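PDB 3DF6: ORF99 from Acidianus Filamentous Virus 1, which is of unknown function but may, like the related anti-CRISPR protein AcrID1, counter host defence on behalf of the virus. Local coordinates for residues C[10-13]-C[14-18]; C[2-5]-C[6-10]; C[36-39]-C[40-44]. The protein carries 2 engineered substitutions. All coordinates share one frame; numbering follows the deposited sequence. Where two conformers were deposited one is given.

Contact 1 of 3, residues C[10-13]-C[14-18]; sequences LIKV and VDLFL. With CA (calcium ion), chain J.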
loop_
_atom_site.group_PDB
_atom_site.type_symbol
_atom_site.label_atom_id
_atom_site.label_comp_id
_atom_site.label_asym_id
_atom_site.label_seq_id
_atom_site.Cartn_x
_atom_site.Cartn_y
_atom_site.Cartn_z
ATOM N N LEU C 10 6.828 2.226 5.648
ATOM C CA LEU C 10 6.381 0.840 5.463
ATOM C C LEU C 10 5.868 0.221 6.768
ATOM O O LEU C 10 4.858 -0.493 6.763
ATOM C CB LEU C 10 7.496 -0.034 4.892
ATOM C CG LEU C 10 8.073 0.347 3.514
ATOM C CD1 LEU C 10 9.191 -0.623 3.109
ATOM C CD2 LEU C 10 6.970 0.397 2.459
ATOM N N ILE C 11 6.567 0.509 7.872
ATOM C CA ILE C 11 6.184 0.023 9.196
ATOM C C ILE C 11 4.824 0.597 9.585
ATOM O O ILE C 11 3.966 -0.124 10.098
ATOM C CB ILE C 11 7.272 0.359 10.279
ATOM C CG1 ILE C 11 8.548 -0.452 10.035
ATOM C CG2 ILE C 11 6.757 0.078 11.692
ATOM C CD1 ILE C 11 9.782 0.155 10.683
ATOM N N LYS C 12 4.648 1.895 9.349
ATOM C CA LYS C 12 3.386 2.583 9.562
ATOM C C LYS C 12 2.215 2.033 8.725
ATOM O O LYS C 12 1.081 1.941 9.225
ATOM C CB LYS C 12 3.566 4.074 9.291
ATOM C CG LYS C 12 2.337 4.929 9.566
ATOM C CD LYS C 12 1.874 4.865 11.033
ATOM C CE LYS C 12 0.803 5.928 11.284
ATOM N NZ LYS C 12 0.305 5.975 12.690
ATOM N N VAL C 13 2.481 1.715 7.454
ATOM C CA VAL C 13 1.487 1.059 6.590
ATOM C C VAL C 13 0.988 -0.203 7.287
ATOM O O VAL C 13 -0.229 -0.421 7.389
ATOM C CB VAL C 13 2.043 0.759 5.152
ATOM C CG1 VAL C 13 1.131 -0.225 4.353
ATOM C CG2 VAL C 13 2.237 2.067 4.352
ATOM N N VAL C 14 1.919 -1.017 7.783
ATOM C CA VAL C 14 1.563 -2.274 8.449
ATOM C C VAL C 14 0.762 -1.977 9.731
ATOM O O VAL C 14 -0.285 -2.596 9.976
ATOM C CB VAL C 14 2.826 -3.192 8.682
ATOM C CG1 VAL C 14 2.512 -4.393 9.580
ATOM C CG2 VAL C 14 3.371 -3.666 7.355
ATOM N N ASP C 15 1.230 -1.002 10.516
ATOM C CA ASP C 15 0.478 -0.565 11.686
ATOM C C ASP C 15 -0.971 -0.159 11.359
ATOM O O ASP C 15 -1.895 -0.559 12.064
ATOM C CB ASP C 15 1.192 0.591 12.383
ATOM C CG ASP C 15 2.438 0.137 13.097
ATOM O OD1 ASP C 15 2.544 -1.076 13.381
ATOM O OD2 ASP C 15 3.313 0.987 13.369
ATOM N N LEU C 16 -1.145 0.622 10.293
ATOM C CA LEU C 16 -2.460 1.131 9.897
ATOM C C LEU C 16 -3.355 -0.008 9.397
ATOM O O LEU C 16 -4.584 0.002 9.580
ATOM C CB LEU C 16 -2.307 2.183 8.793
ATOM C CG LEU C 16 -1.820 3.561 9.227
ATOM C CD1 LEU C 16 -1.362 4.331 7.983
ATOM C CD2 LEU C 16 -2.913 4.334 9.967
ATOM N N PHE C 17 -2.725 -0.971 8.748
ATOM C CA PHE C 17 -3.387 -2.188 8.324
ATOM C C PHE C 17 -3.879 -2.979 9.538
ATOM O O PHE C 17 -5.054 -3.374 9.585
ATOM C CB PHE C 17 -2.463 -3.035 7.417
ATOM C CG PHE C 17 -2.913 -4.466 7.262
ATOM C CD1 PHE C 17 -4.074 -4.770 6.548
ATOM C CD2 PHE C 17 -2.193 -5.499 7.858
ATOM C CE1 PHE C 17 -4.522 -6.090 6.414
ATOM C CE2 PHE C 17 -2.618 -6.838 7.728
ATOM C CZ PHE C 17 -3.792 -7.132 7.017
ATOM N N LEU C 18 -3.008 -3.181 10.532
ATOM C CA LEU C 18 -3.426 -3.853 11.759
ATOM C C LEU C 18 -4.557 -3.112 12.529
ATOM O O LEU C 18 -5.444 -3.771 13.112
ATOM C CB LEU C 18 -2.213 -4.224 12.660
ATOM C CG LEU C 18 -1.121 -5.091 11.979
ATOM C CD1 LEU C 18 0.139 -5.220 12.875
ATOM C CD2 LEU C 18 -1.629 -6.471 11.541
HETATM CA CA CA J . 4.085 -2.611 14.089
HETATM O O HOH W 1 4.598 -2.567 11.699
HETATM O O HOH W 2 5.254 -0.348 14.785
HETATM O O HOH W 3 3.356 -4.995 14.179
HETATM O O HOH W 4 6.037 -2.888 15.423
#
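A hydrated calcium site sits on helix 3-18 where Ile11 and Asp15 meet, one turn apart. They are joined by the i to i+4 bond of the helix, with Asp15 N 2.9 Å from Ile11 O and an N-H...O angle of 166°. The same turn pattern repeats beside it, from Val14 to Leu10, Leu16 to Lys12 and Phe17 to Val13. Coordination by Asp15 is through a single oxygen: OD1 stands 2.3 Å from the calcium, whereas OD2 is 3.7 Å from it. Four waters supply the other observed ligands. One of them donates to Asp15 OD2 at 2.7 Å, so the second carboxylate oxygen holds the metal's hydration shell instead of the metal. Another metal-bound water lies 3.0 Å from Ile11 O and can donate to it, tying the ion to the main chain as well. With chi1 at -72°, Asp15 CG lies beside its own backbone N and the carboxylate leans back over the preceding turn, where OD2 comes 3.9 Å from Ile11 CG2 and the two side chains run alongside each other.

On another side of the helix the contact is apolar. The Lys12 chain bends at chi2 (61°), which brings CE as well as CG to Leu16: Lys12 CG is 4.1 Å from Leu16 CD1. Leu9 of the second subunit packs on Lys12, Val13 and Leu16, while Val13 also faces Phe25 and Met27 of strand 25-34, and Val14 meets Leu41 of helix 35-42. The arrangement is that of an amphipathic alpha-helix laid on a beta-sheet, with a one-carboxylate, water-rich calcium site on its more exposed side.

Contact 2 of 3, residues C[2-5]-C[6-10]; sequences DTHE and FHKLL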
loop_
_atom_site.group_PDB
_atom_site.type_symbol
_atom_site.label_atom_id
_atom_site.label_comp_id
_atom_site.label_asym_id
_atom_site.label_seq_id
_atom_site.Cartn_x
_atom_site.Cartn_y
_atom_site.Cartn_z
ATOM N N ASP C 2 14.377 9.873 1.415
ATOM C CA ASP C 2 15.217 9.191 2.389
ATOM C C ASP C 2 14.761 7.734 2.654
ATOM O O ASP C 2 13.577 7.466 2.846
ATOM C CB ASP C 2 15.254 10.027 3.671
ATOM C CG ASP C 2 15.946 9.326 4.813
ATOM O OD1 ASP C 2 17.198 9.270 4.830
ATOM O OD2 ASP C 2 15.226 8.850 5.703
ATOM N N THR C 3 15.731 6.822 2.669
ATOM C CA THR C 3 15.528 5.381 2.869
ATOM C C THR C 3 15.039 5.001 4.282
ATOM O O THR C 3 14.151 4.163 4.429
ATOM C CB THR C 3 16.827 4.632 2.495
ATOM O OG1 THR C 3 17.221 5.039 1.173
ATOM C CG2 THR C 3 16.652 3.123 2.538
ATOM N N HIS C 4 15.610 5.627 5.311
ATOM C CA HIS C 4 15.098 5.468 6.672
ATOM C C HIS C 4 13.614 5.891 6.799
ATOM O O HIS C 4 12.804 5.192 7.409
ATOM C CB HIS C 4 15.984 6.231 7.667
ATOM C CG HIS C 4 15.385 6.370 9.031
ATOM N ND1 HIS C 4 15.371 5.339 9.947
ATOM C CD2 HIS C 4 14.772 7.418 9.633
ATOM C CE1 HIS C 4 14.770 5.744 11.051
ATOM N NE2 HIS C 4 14.400 7.002 10.888
ATOM N N GLU C 5 13.276 7.040 6.223
ATOM C CA GLU C 5 11.915 7.550 6.268
ATOM C C GLU C 5 10.995 6.607 5.507
ATOM O O GLU C 5 9.860 6.384 5.914
ATOM C CB GLU C 5 11.833 8.969 5.691
ATOM C CG GLU C 5 12.563 10.030 6.524
ATOM C CD GLU C 5 12.055 10.142 7.964
ATOM O OE1 GLU C 5 10.885 9.784 8.229
ATOM O OE2 GLU C 5 12.832 10.610 8.831
ATOM N N PHE C 6 11.519 6.051 4.416
ATOM C CA PHE C 6 10.813 5.057 3.612
ATOM C C PHE C 6 10.480 3.808 4.441
ATOM O O PHE C 6 9.330 3.351 4.439
ATOM C CB PHE C 6 11.628 4.734 2.336
ATOM C CG PHE C 6 11.018 3.662 1.469
ATOM C CD1 PHE C 6 9.969 3.956 0.600
ATOM C CD2 PHE C 6 11.490 2.346 1.520
ATOM C CE1 PHE C 6 9.406 2.965 -0.206
ATOM C CE2 PHE C 6 10.937 1.351 0.696
ATOM C CZ PHE C 6 9.883 1.660 -0.143
ATOM N N HIS C 7 11.459 3.292 5.196
ATOM C CA HIS C 7 11.203 2.093 6.001
ATOM C C HIS C 7 10.245 2.378 7.153
ATOM O O HIS C 7 9.392 1.541 7.475
ATOM C CB HIS C 7 12.515 1.457 6.480
ATOM C CG HIS C 7 13.404 1.018 5.355
ATOM N ND1 HIS C 7 14.749 0.770 5.515
ATOM C CD2 HIS C 7 13.138 0.807 4.044
ATOM C CE1 HIS C 7 15.271 0.411 4.354
ATOM N NE2 HIS C 7 14.315 0.438 3.442
ATOM N N LYS C 8 10.385 3.554 7.758
ATOM C CA LYS C 8 9.420 4.036 8.750
ATOM C C LYS C 8 7.988 4.088 8.192
ATOM O O LYS C 8 7.039 3.715 8.883
ATOM C CB LYS C 8 9.814 5.424 9.285
ATOM C CG LYS C 8 10.733 5.379 10.482
ATOM C CD LYS C 8 11.084 6.787 11.006
ATOM C CE LYS C 8 9.843 7.567 11.493
ATOM N NZ LYS C 8 10.166 8.977 11.828
ATOM N N LEU C 9 7.827 4.579 6.967
ATOM C CA LEU C 9 6.507 4.563 6.321
ATOM C C LEU C 9 5.973 3.141 6.102
ATOM O O LEU C 9 4.795 2.866 6.368
ATOM C CB LEU C 9 6.491 5.373 5.012
ATOM C CG LEU C 9 5.159 5.375 4.236
ATOM C CD1 LEU C 9 4.858 6.738 3.642
ATOM C CD2 LEU C 9 5.104 4.278 3.128
ATOM N N LEU C 10 6.828 2.226 5.648
ATOM C CA LEU C 10 6.381 0.840 5.463
ATOM C C LEU C 10 5.868 0.221 6.768
ATOM O O LEU C 10 4.858 -0.493 6.763
ATOM C CB LEU C 10 7.496 -0.034 4.892
ATOM C CG LEU C 10 8.073 0.347 3.514
ATOM C CD1 LEU C 10 9.191 -0.623 3.109
ATOM C CD2 LEU C 10 6.970 0.397 2.459
#
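From Asp2 O to Phe6 N the first helical turn closes with a 2.9 Å hydrogen bond, and three more bonds of the same i to i+4 kind follow, His7 to Thr3, Lys8 to His4 and Leu9 to Glu5. Asp2 itself has an extended backbone (phi -101°, psi 134°), whereas Thr3 onward is helical, so the chain enters helix 3-18 at this point. Asp2 occupies the N-cap position, and its OD2 accepts from Glu5 N at 2.7 Å. That N-H reaches the oxygen on its anti side, 31° out of the carboxylate plane, and the bond occupies a main-chain donor that no preceding turn could serve.

Beyond the cap, the side chains pair one turn apart. Thr3 CG2, trans to its backbone N, points along the helix to His7 and lies 3.5 Å from His7 CE1. Thr3 O meets one face of the His7 imidazole, 3.3 Å above its plane and offset toward the rim. Both imidazole nitrogens bond elsewhere, NE2 to Thr31 OG1 and ND1, weakly, to Glu37, while Thr3 OG1 is hydrogen-bonded to Arg21 of the second subunit.

Lys8 CG lies over one face of the His4 ring, and Lys8 CD passes beyond the rim, 3.3 Å from His4 NE2. The Lys8 chain then bends at chi3, and NZ ends 3.8 Å from Glu5 OE1 in a long salt bridge between two exposed side chains that run alongside each other.

Contact 3 of 3, residues C[36-39]-C[40-44]; sequences LEFE and ELIGK
Aromatic packing comes first: Ile42 CD1 sits over one face of the Phe38 ring, 3.5 Å from its centroid and 22° off the ring normal, the geometry of a CH-pi contact. The methyl is displaced toward the rim, and its closest ring atom is Phe38 CZ, at 3.3 Å from Ile42 CD1. Both torsions contribute. Phe38 throws its ring forward along the helix, with CG trans to the backbone N, while Ile42 turns CG1 back beside its own N (chi1 -71°), so that the two groups meet one turn apart. Leu41 adds a looser apolar touch, its CD2 lying 4.5 Å from Phe38 CD1 at an oblique angle to the ring. Tyr85 stacks on Phe38 and Tyr77 meets it edge-to-face, so this side of helix 35-42 is buried against the antiparallel sheet, with Tyr61 of strand 56-64 touching both Phe38 and Ile42.

The hydrogen bonds are those of a short helix running to its end. Glu40 N, Leu41 N and Ile42 N donate to the carbonyls of Leu36, Glu37 and Phe38, the last of these the longest, at 3.2 Å between Ile42 N and Phe38 O. Gly43 N still completes a turn, 2.9 Å from Glu39 O, but the glycine has left helical geometry with a phi of 66°, the positive phi common in C-terminal helix caps. A water bridges the exit: it donates to Glu39 O at 2.8 Å and to Gly43 O at 2.6 Å. Glu39 O is therefore gripped by two donors, while Ile42 O is hydrogen-bonded to Tyr63 OH.

As for charge, the Glu40 side chain bends at chi2 and its nearest atom comes to about 5 Å from the calcium bound by Asp15 of helix 3-18.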
loop_
_atom_site.group_PDB
_atom_site.type_symbol
_atom_site.label_atom_id
_atom_site.label_comp_id
_atom_site.label_asym_id
_atom_site.label_seq_id
_atom_site.Cartn_x
_atom_site.Cartn_y
_atom_site.Cartn_z
ATOM N N LEU C 36 16.510 -4.757 12.842
ATOM C CA LEU C 36 15.667 -3.913 13.697
ATOM C C LEU C 36 14.446 -3.386 12.972
ATOM O O LEU C 36 13.353 -3.368 13.543
ATOM C CB LEU C 36 16.460 -2.736 14.285
ATOM C CG LEU C 36 17.497 -3.144 15.327
ATOM C CD1 LEU C 36 18.530 -2.032 15.548
ATOM C CD2 LEU C 36 16.845 -3.575 16.646
ATOM N N GLU C 37 14.644 -2.943 11.729
ATOM C CA GLU C 37 13.533 -2.469 10.919
ATOM C C GLU C 37 12.577 -3.633 10.588
ATOM O O GLU C 37 11.343 -3.475 10.697
ATOM C CB GLU C 37 14.033 -1.740 9.649
ATOM C CG GLU C 37 15.147 -0.652 9.925
ATOM C CD GLU C 37 15.607 0.058 8.644
ATOM O OE1 GLU C 37 15.936 -0.639 7.642
ATOM O OE2 GLU C 37 15.643 1.326 8.634
ATOM N N PHE C 38 13.136 -4.777 10.191
ATOM C CA PHE C 38 12.337 -5.962 9.849
ATOM C C PHE C 38 11.471 -6.428 11.026
ATOM O O PHE C 38 10.299 -6.745 10.850
ATOM C CB PHE C 38 13.243 -7.079 9.312
ATOM C CG PHE C 38 12.497 -8.239 8.675
ATOM C CD1 PHE C 38 11.960 -8.129 7.406
ATOM C CD2 PHE C 38 12.394 -9.459 9.337
ATOM C CE1 PHE C 38 11.272 -9.198 6.811
ATOM C CE2 PHE C 38 11.720 -10.548 8.751
ATOM C CZ PHE C 38 11.147 -10.399 7.476
ATOM N N GLU C 39 12.054 -6.438 12.219
ATOM C CA GLU C 39 11.362 -6.797 13.457
ATOM C C GLU C 39 10.256 -5.814 13.834
ATOM O O GLU C 39 9.156 -6.206 14.267
ATOM C CB GLU C 39 12.390 -6.970 14.590
ATOM C CG GLU C 39 13.162 -8.254 14.411
ATOM C CD GLU C 39 14.276 -8.447 15.407
ATOM O OE1 GLU C 39 14.519 -7.545 16.246
ATOM O OE2 GLU C 39 14.913 -9.527 15.335
ATOM N N GLU C 40 10.553 -4.545 13.643
ATOM C CA GLU C 40 9.584 -3.478 13.795
ATOM C C GLU C 40 8.408 -3.639 12.827
ATOM O O GLU C 40 7.265 -3.412 13.210
ATOM C CB GLU C 40 10.285 -2.126 13.601
ATOM C CG GLU C 40 9.453 -0.919 13.931
ATOM C CD GLU C 40 8.945 -0.886 15.360
ATOM O OE1 GLU C 40 9.674 -1.334 16.284
ATOM O OE2 GLU C 40 7.808 -0.385 15.549
ATOM N N LEU C 41 8.698 -4.044 11.590
ATOM C CA LEU C 41 7.688 -4.254 10.547
ATOM C C LEU C 41 6.637 -5.310 10.936
ATOM O O LEU C 41 5.429 -5.109 10.755
ATOM C CB LEU C 41 8.369 -4.689 9.242
ATOM C CG LEU C 41 7.512 -4.885 7.974
ATOM C CD1 LEU C 41 6.972 -3.543 7.476
ATOM C CD2 LEU C 41 8.314 -5.567 6.867
ATOM N N ILE C 42 7.126 -6.423 11.471
ATOM C CA ILE C 42 6.336 -7.611 11.736
ATOM C C ILE C 42 5.709 -7.665 13.136
ATOM O O ILE C 42 4.641 -8.265 13.313
ATOM C CB ILE C 42 7.197 -8.838 11.401
ATOM C CG1 ILE C 42 7.343 -8.885 9.880
ATOM C CG2 ILE C 42 6.610 -10.135 11.952
ATOM C CD1 ILE C 42 8.585 -9.558 9.405
ATOM N N GLY C 43 6.337 -7.009 14.112
ATOM C CA GLY C 43 5.774 -6.940 15.458
ATOM C C GLY C 43 5.741 -8.291 16.142
ATOM O O GLY C 43 6.673 -9.086 16.015
ATOM N N LYS C 44 4.651 -8.559 16.858
ATOM C CA LYS C 44 4.511 -9.799 17.602
ATOM C C LYS C 44 3.313 -10.595 17.072
ATOM O O LYS C 44 2.231 -10.527 17.647
ATOM C CB LYS C 44 4.282 -9.492 19.082
ATOM C CG LYS C 44 5.323 -8.581 19.733
ATOM C CD LYS C 44 6.642 -9.289 19.936
ATOM C CE LYS C 44 7.634 -8.357 20.664
ATOM N NZ LYS C 44 8.703 -9.142 21.309
HETATM O O HOH W 5 9.225 -8.743 15.421
#

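How the contacts relate
Following the chain from the N terminus, contact 2 opens helix 3-18 and contact 1 continues it, the two sharing Leu10 at their junction; contact 3 comes later, after strand 25-34, on helix 35-42. Each is local, within a single helix, so none closes a long loop and none nests in or crosses another. The helices are tied mainly by packing: Val14 CG1 lies 3.2 Å from Leu41 O, and Ile11 CD1 is 3.4 Å from Glu40 CG. Nearer the N terminus, a polar link joins contacts 2 and 3. Contacts 1 and 2 also touch the second subunit, whereas contact 3 faces the sheet of its own chain.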